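Local structure of RRNA methyltransferase (Streptomyces viridochromogenes, 1O9G) at residues G51-W56 / P169-T174; L204-V209 / R241-L246. The protein methylates N1 of a single guanine, G2535, of 23S ribosomal RNA with S-adenosyl-L-methionine and so confers resistance to the orthosomycin antibiotic avilamycin. The protein carries 3 engineered substitutions. One frame throughout, in Å; residues are numbered along the deposited sequence.

Contact 1 of 2, residues G51-W56 / P169-T174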
loop_
_atom_site.group_PDB
_atom_site.type_symbol
_atom_site.label_atom_id
_atom_site.label_comp_id
_atom_site.label_asym_id
_atom_site.label_seq_id
_atom_site.Cartn_x
_atom_site.Cartn_y
_atom_site.Cartn_z
ATOM N N GLY A 51 -18.199 5.730 -2.322
ATOM C CA GLY A 51 -18.421 4.379 -2.838
ATOM C C GLY A 51 -17.163 3.508 -2.723
ATOM O O GLY A 51 -16.073 4.004 -2.385
ATOM N N PRO A 52 -17.287 2.215 -3.018
ATOM C CA PRO A 52 -16.142 1.298 -2.899
ATOM C C PRO A 52 -14.940 1.779 -3.711
ATOM O O PRO A 52 -15.114 2.105 -4.901
ATOM C CB PRO A 52 -16.688 -0.015 -3.467
ATOM C CG PRO A 52 -18.157 0.089 -3.293
ATOM C CD PRO A 52 -18.490 1.532 -3.517
ATOM N N VAL A 53 -13.738 1.751 -3.117
ATOM C CA VAL A 53 -12.529 2.267 -3.755
ATOM C C VAL A 53 -11.662 1.152 -4.356
ATOM O O VAL A 53 -11.487 0.070 -3.768
ATOM C CB VAL A 53 -11.721 3.078 -2.711
ATOM C CG1 VAL A 53 -10.247 3.205 -3.003
ATOM C CG2 VAL A 53 -12.409 4.436 -2.452
ATOM N N THR A 54 -11.079 1.435 -5.522
ATOM C CA THR A 54 -10.033 0.635 -6.078
ATOM C C THR A 54 -8.710 1.300 -5.730
ATOM O O THR A 54 -8.491 2.478 -6.045
ATOM C CB THR A 54 -10.214 0.523 -7.580
ATOM O OG1 THR A 54 -11.424 -0.221 -7.838
ATOM C CG2 THR A 54 -9.047 -0.214 -8.206
ATOM N N LEU A 55 -7.855 0.562 -5.034
ATOM C CA LEU A 55 -6.559 1.046 -4.552
ATOM C C LEU A 55 -5.417 0.340 -5.276
ATOM O O LEU A 55 -5.408 -0.883 -5.360
ATOM C CB LEU A 55 -6.455 0.772 -3.068
ATOM C CG LEU A 55 -5.125 0.992 -2.332
ATOM C CD1 LEU A 55 -4.726 2.395 -2.362
ATOM C CD2 LEU A 55 -5.154 0.458 -0.912
ATOM N N TRP A 56 -4.450 1.132 -5.765
ATOM C CA TRP A 56 -3.306 0.632 -6.508
ATOM C C TRP A 56 -2.022 1.075 -5.809
ATOM O O TRP A 56 -1.846 2.258 -5.510
ATOM C CB TRP A 56 -3.349 1.218 -7.906
ATOM C CG TRP A 56 -2.272 0.843 -8.884
ATOM C CD1 TRP A 56 -1.419 -0.220 -8.851
ATOM C CD2 TRP A 56 -2.015 1.529 -10.117
ATOM N NE1 TRP A 56 -0.640 -0.229 -9.982
ATOM C CE2 TRP A 56 -0.970 0.836 -10.769
ATOM C CE3 TRP A 56 -2.518 2.693 -10.703
ATOM C CZ2 TRP A 56 -0.450 1.243 -11.984
ATOM C CZ3 TRP A 56 -1.988 3.105 -11.938
ATOM C CH2 TRP A 56 -0.973 2.377 -12.555
ATOM N N PRO A 169 -8.388 2.967 -10.904
ATOM C CA PRO A 169 -8.101 3.234 -9.489
ATOM C C PRO A 169 -8.520 4.623 -9.015
ATOM O O PRO A 169 -8.276 5.598 -9.704
ATOM C CB PRO A 169 -6.607 3.049 -9.408
ATOM C CG PRO A 169 -6.312 2.113 -10.481
ATOM C CD PRO A 169 -7.193 2.494 -11.610
ATOM N N ASP A 170 -9.127 4.671 -7.835
ATOM C CA ASP A 170 -9.468 5.933 -7.197
ATOM C C ASP A 170 -8.341 6.481 -6.332
ATOM O O ASP A 170 -8.287 7.664 -6.100
ATOM C CB ASP A 170 -10.718 5.758 -6.343
ATOM C CG ASP A 170 -11.825 5.035 -7.083
ATOM O OD1 ASP A 170 -12.444 5.655 -7.974
ATOM O OD2 ASP A 170 -12.076 3.828 -6.899
ATOM N N VAL A 171 -7.503 5.595 -5.800
ATOM C CA VAL A 171 -6.404 5.959 -4.927
ATOM C C VAL A 171 -5.183 5.170 -5.348
ATOM O O VAL A 171 -5.264 3.953 -5.541
ATOM C CB VAL A 171 -6.728 5.691 -3.433
ATOM C CG1 VAL A 171 -5.545 6.048 -2.528
ATOM C CG2 VAL A 171 -7.986 6.470 -2.995
ATOM N N VAL A 172 -4.077 5.879 -5.496
ATOM C CA VAL A 172 -2.749 5.289 -5.538
ATOM C C VAL A 172 -2.088 5.647 -4.208
ATOM O O VAL A 172 -2.142 6.782 -3.763
ATOM C CB VAL A 172 -1.937 5.858 -6.682
ATOM C CG1 VAL A 172 -0.430 5.503 -6.503
ATOM C CG2 VAL A 172 -2.486 5.383 -7.996
ATOM N N LEU A 173 -1.450 4.666 -3.583
ATOM C CA LEU A 173 -0.739 4.913 -2.327
ATOM C C LEU A 173 0.511 4.062 -2.384
ATOM O O LEU A 173 0.436 2.854 -2.522
ATOM C CB LEU A 173 -1.616 4.604 -1.117
ATOM C CG LEU A 173 -1.152 5.073 0.259
ATOM C CD1 LEU A 173 -2.335 5.126 1.229
ATOM C CD2 LEU A 173 -0.063 4.206 0.838
ATOM N N THR A 174 1.669 4.714 -2.319
ATOM C CA THR A 174 2.917 4.005 -2.403
ATOM C C THR A 174 4.030 4.667 -1.596
ATOM O O THR A 174 4.073 5.866 -1.439
ATOM C CB THR A 174 3.290 3.821 -3.882
ATOM O OG1 THR A 174 4.301 2.825 -4.005
ATOM C CG2 THR A 174 3.817 5.119 -4.491
HETATM O O HOH W 1 -13.361 1.794 -8.019
#
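Asp170 OD2 is gripped from two directions: Thr54 N donates to it at 2.9 Å with a nearly straight N-H...O angle of 176°, and a water 2.7 Å from OD2 donates to it as well. The amide uses the anti lone pair of OD2, and the water also bonds Thr54 OG1, so the carboxylate is tied to both the backbone and the hydroxyl of Thr54. Asp170 CG lies beside its own backbone N (chi1 -48°), with the carboxylate on the side of strand 53-56. Thr54 O, in return, accepts from Asp170 N and Val171 N, both in its carbonyl plane. Regular parallel pairing follows, with Trp56 N donating to Val171 O at 2.9 Å and Leu173 N to Trp56 O. On one face Leu55 CD1 packs 3.7 Å from Val171 CG1. On the other, Trp56 CE3 meets Val172 CG2 and Pro169 CG, each at 3.8 Å and obliquely to the ring. These are neighbouring inner strands of a Rossmann-like methyltransferase sheet: helices 33-45 and 64-72 cover the Leu55 and Val171 face, helix 160-164 packs against Trp56, and strand 77-84 pairs with the other edge of strand 53-57.

Contact 2 of 2, residues L204-V209 / R241-L246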
loop_
_atom_site.group_PDB
_atom_site.type_symbol
_atom_site.label_atom_id
_atom_site.label_comp_id
_atom_site.label_asym_id
_atom_site.label_seq_id
_atom_site.Cartn_x
_atom_site.Cartn_y
_atom_site.Cartn_z
ATOM N N LEU A 204 -4.935 7.143 -14.977
ATOM C CA LEU A 204 -5.958 7.214 -13.920
ATOM C C LEU A 204 -7.163 8.037 -14.301
ATOM O O LEU A 204 -7.066 8.933 -15.140
ATOM C CB LEU A 204 -5.364 7.831 -12.665
ATOM C CG LEU A 204 -4.307 6.994 -11.981
ATOM C CD1 LEU A 204 -3.565 7.839 -10.941
ATOM C CD2 LEU A 204 -4.950 5.773 -11.354
ATOM N N PRO A 205 -8.294 7.796 -13.647
ATOM C CA PRO A 205 -9.417 8.716 -13.802
ATOM C C PRO A 205 -9.063 10.068 -13.164
ATOM O O PRO A 205 -8.188 10.129 -12.288
ATOM C CB PRO A 205 -10.555 8.015 -13.072
ATOM C CG PRO A 205 -9.894 7.185 -12.042
ATOM C CD PRO A 205 -8.578 6.764 -12.632
ATOM N N ALA A 206 -9.718 11.135 -13.629
ATOM C CA ALA A 206 -9.382 12.511 -13.291
ATOM C C ALA A 206 -9.430 12.765 -11.790
ATOM O O ALA A 206 -8.623 13.513 -11.237
ATOM C CB ALA A 206 -10.317 13.444 -14.001
ATOM N N HIS A 207 -10.369 12.119 -11.125
ATOM C CA HIS A 207 -10.559 12.327 -9.678
ATOM C C HIS A 207 -9.570 11.622 -8.775
ATOM O O HIS A 207 -9.575 11.861 -7.575
ATOM C CB HIS A 207 -11.953 11.894 -9.238
ATOM C CG HIS A 207 -12.189 10.421 -9.389
ATOM N ND1 HIS A 207 -12.033 9.506 -8.370
ATOM C CD2 HIS A 207 -12.573 9.714 -10.474
ATOM C CE1 HIS A 207 -12.295 8.297 -8.830
ATOM N NE2 HIS A 207 -12.619 8.399 -10.105
ATOM N N ALA A 208 -8.767 10.718 -9.317
ATOM C CA ALA A 208 -7.953 9.854 -8.494
ATOM C C ALA A 208 -6.996 10.680 -7.638
ATOM O O ALA A 208 -6.402 11.655 -8.105
ATOM C CB ALA A 208 -7.149 8.909 -9.352
ATOM N N VAL A 209 -6.798 10.227 -6.415
ATOM C CA VAL A 209 -5.836 10.796 -5.478
ATOM C C VAL A 209 -4.600 9.921 -5.471
ATOM O O VAL A 209 -4.685 8.716 -5.208
ATOM C CB VAL A 209 -6.429 10.889 -4.086
ATOM C CG1 VAL A 209 -5.423 11.399 -3.073
ATOM C CG2 VAL A 209 -7.712 11.759 -4.107
ATOM N N ARG A 241 -3.985 15.304 -7.041
ATOM C CA ARG A 241 -5.063 14.827 -7.853
ATOM C C ARG A 241 -4.575 14.564 -9.269
ATOM O O ARG A 241 -3.868 15.390 -9.823
ATOM C CB ARG A 241 -6.163 15.875 -7.892
ATOM C CG ARG A 241 -7.314 15.480 -8.784
ATOM C CD ARG A 241 -8.656 16.028 -8.393
ATOM N NE ARG A 241 -9.003 15.760 -7.009
ATOM C CZ ARG A 241 -9.085 16.665 -6.041
ATOM N NH1 ARG A 241 -8.764 17.946 -6.271
ATOM N NH2 ARG A 241 -9.486 16.284 -4.815
ATOM N N ALA A 242 -5.036 13.483 -9.865
ATOM C CA ALA A 242 -4.611 13.091 -11.217
ATOM C C ALA A 242 -4.858 14.219 -12.221
ATOM O O ALA A 242 -3.952 14.579 -12.961
ATOM C CB ALA A 242 -5.299 11.825 -11.648
ATOM N N ALA A 243 -6.047 14.812 -12.195
ATOM C CA ALA A 243 -6.384 15.914 -13.122
ATOM C C ALA A 243 -5.407 17.059 -12.990
ATOM O O ALA A 243 -5.060 17.700 -13.991
ATOM C CB ALA A 243 -7.787 16.404 -12.888
ATOM N N ASP A 244 -4.983 17.359 -11.768
ATOM C CA ASP A 244 -4.035 18.448 -11.533
ATOM C C ASP A 244 -2.664 18.136 -12.086
ATOM O O ASP A 244 -1.986 19.027 -12.603
ATOM C CB ASP A 244 -3.913 18.786 -10.039
ATOM C CG ASP A 244 -5.190 19.357 -9.442
ATOM O OD1 ASP A 244 -6.044 19.906 -10.177
ATOM O OD2 ASP A 244 -5.404 19.354 -8.220
ATOM N N VAL A 245 -2.235 16.886 -11.998
ATOM C CA VAL A 245 -0.955 16.503 -12.560
ATOM C C VAL A 245 -0.973 16.761 -14.076
ATOM O O VAL A 245 -0.035 17.323 -14.634
ATOM C CB VAL A 245 -0.617 15.050 -12.294
ATOM C CG1 VAL A 245 0.631 14.646 -13.035
ATOM C CG2 VAL A 245 -0.450 14.795 -10.794
ATOM N N LEU A 246 -2.051 16.376 -14.748
ATOM C CA LEU A 246 -2.153 16.574 -16.200
ATOM C C LEU A 246 -2.136 18.039 -16.579
ATOM O O LEU A 246 -1.571 18.409 -17.599
ATOM C CB LEU A 246 -3.411 15.917 -16.768
ATOM C CG LEU A 246 -3.366 14.386 -16.760
ATOM C CD1 LEU A 246 -4.588 13.838 -17.482
ATOM C CD2 LEU A 246 -2.085 13.876 -17.409
#
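Ala242 CB projects from the first turn of helix 242-247 toward a type I beta turn, Pro205 to Ala208. Four alanine methyls and two backbone hydrogen bonds take part in the junction. The Ala242 methyl lies 4.1 Å from Ala208 CB and the same distance from Leu204 CB, while Pro205 O approaches it at 3.4 Å. One residue on, Ala243 CB meets Ala206 CB methyl to methyl at 4.0 Å. The CA atoms of Ala206 and Ala243 are 4.5 Å apart. Two carbonyls of the 204-209 segment accept hydrogen bonds from amides of the first helical turn: Ala208 O takes Ala242 N at 2.9 Å, almost in line with its C=O, and Ala206 O takes Ala243 N at 3.0 Å through an in-plane lone pair, with a C=O...N angle of 132°. Arg241, at the N-cap position, also ends strand 235-241, where it forms an antiparallel non-hydrogen-bonded pair with Val209. Its CG stands anti to the backbone N (chi1 177°), which sets it against the turn, and its chain then bends at chi3. The guanidinium presents an edge to His207 O, but at a long 4.0 Å from NE; NH2 hydrogen-bonds Arg46 O. Arg241 CG itself rests 3.4 Å from Ala206 O.

Contact 1 closes along the chain before contact 2 opens, and their centres lie about 12 Å apart on the same side of the molecule's centre. Contact 1 lies within one mixed sheet, and contact 2 at the ends of two of its strands, through the Val209-Arg241 pair: strand 171-175 pairs with 53-57 on one edge and with 209-214 on the other, and 209-214 borders the antiparallel strand 235-241. The two contacts touch through probable backbone hydrogen bonds, Val172 N to Val209 O and Val209 N to Asp170 O. The pairings thus run from the parallel part of the sheet to its antiparallel side, where helix 242-247 directly follows strand 235-241, the last of the chain.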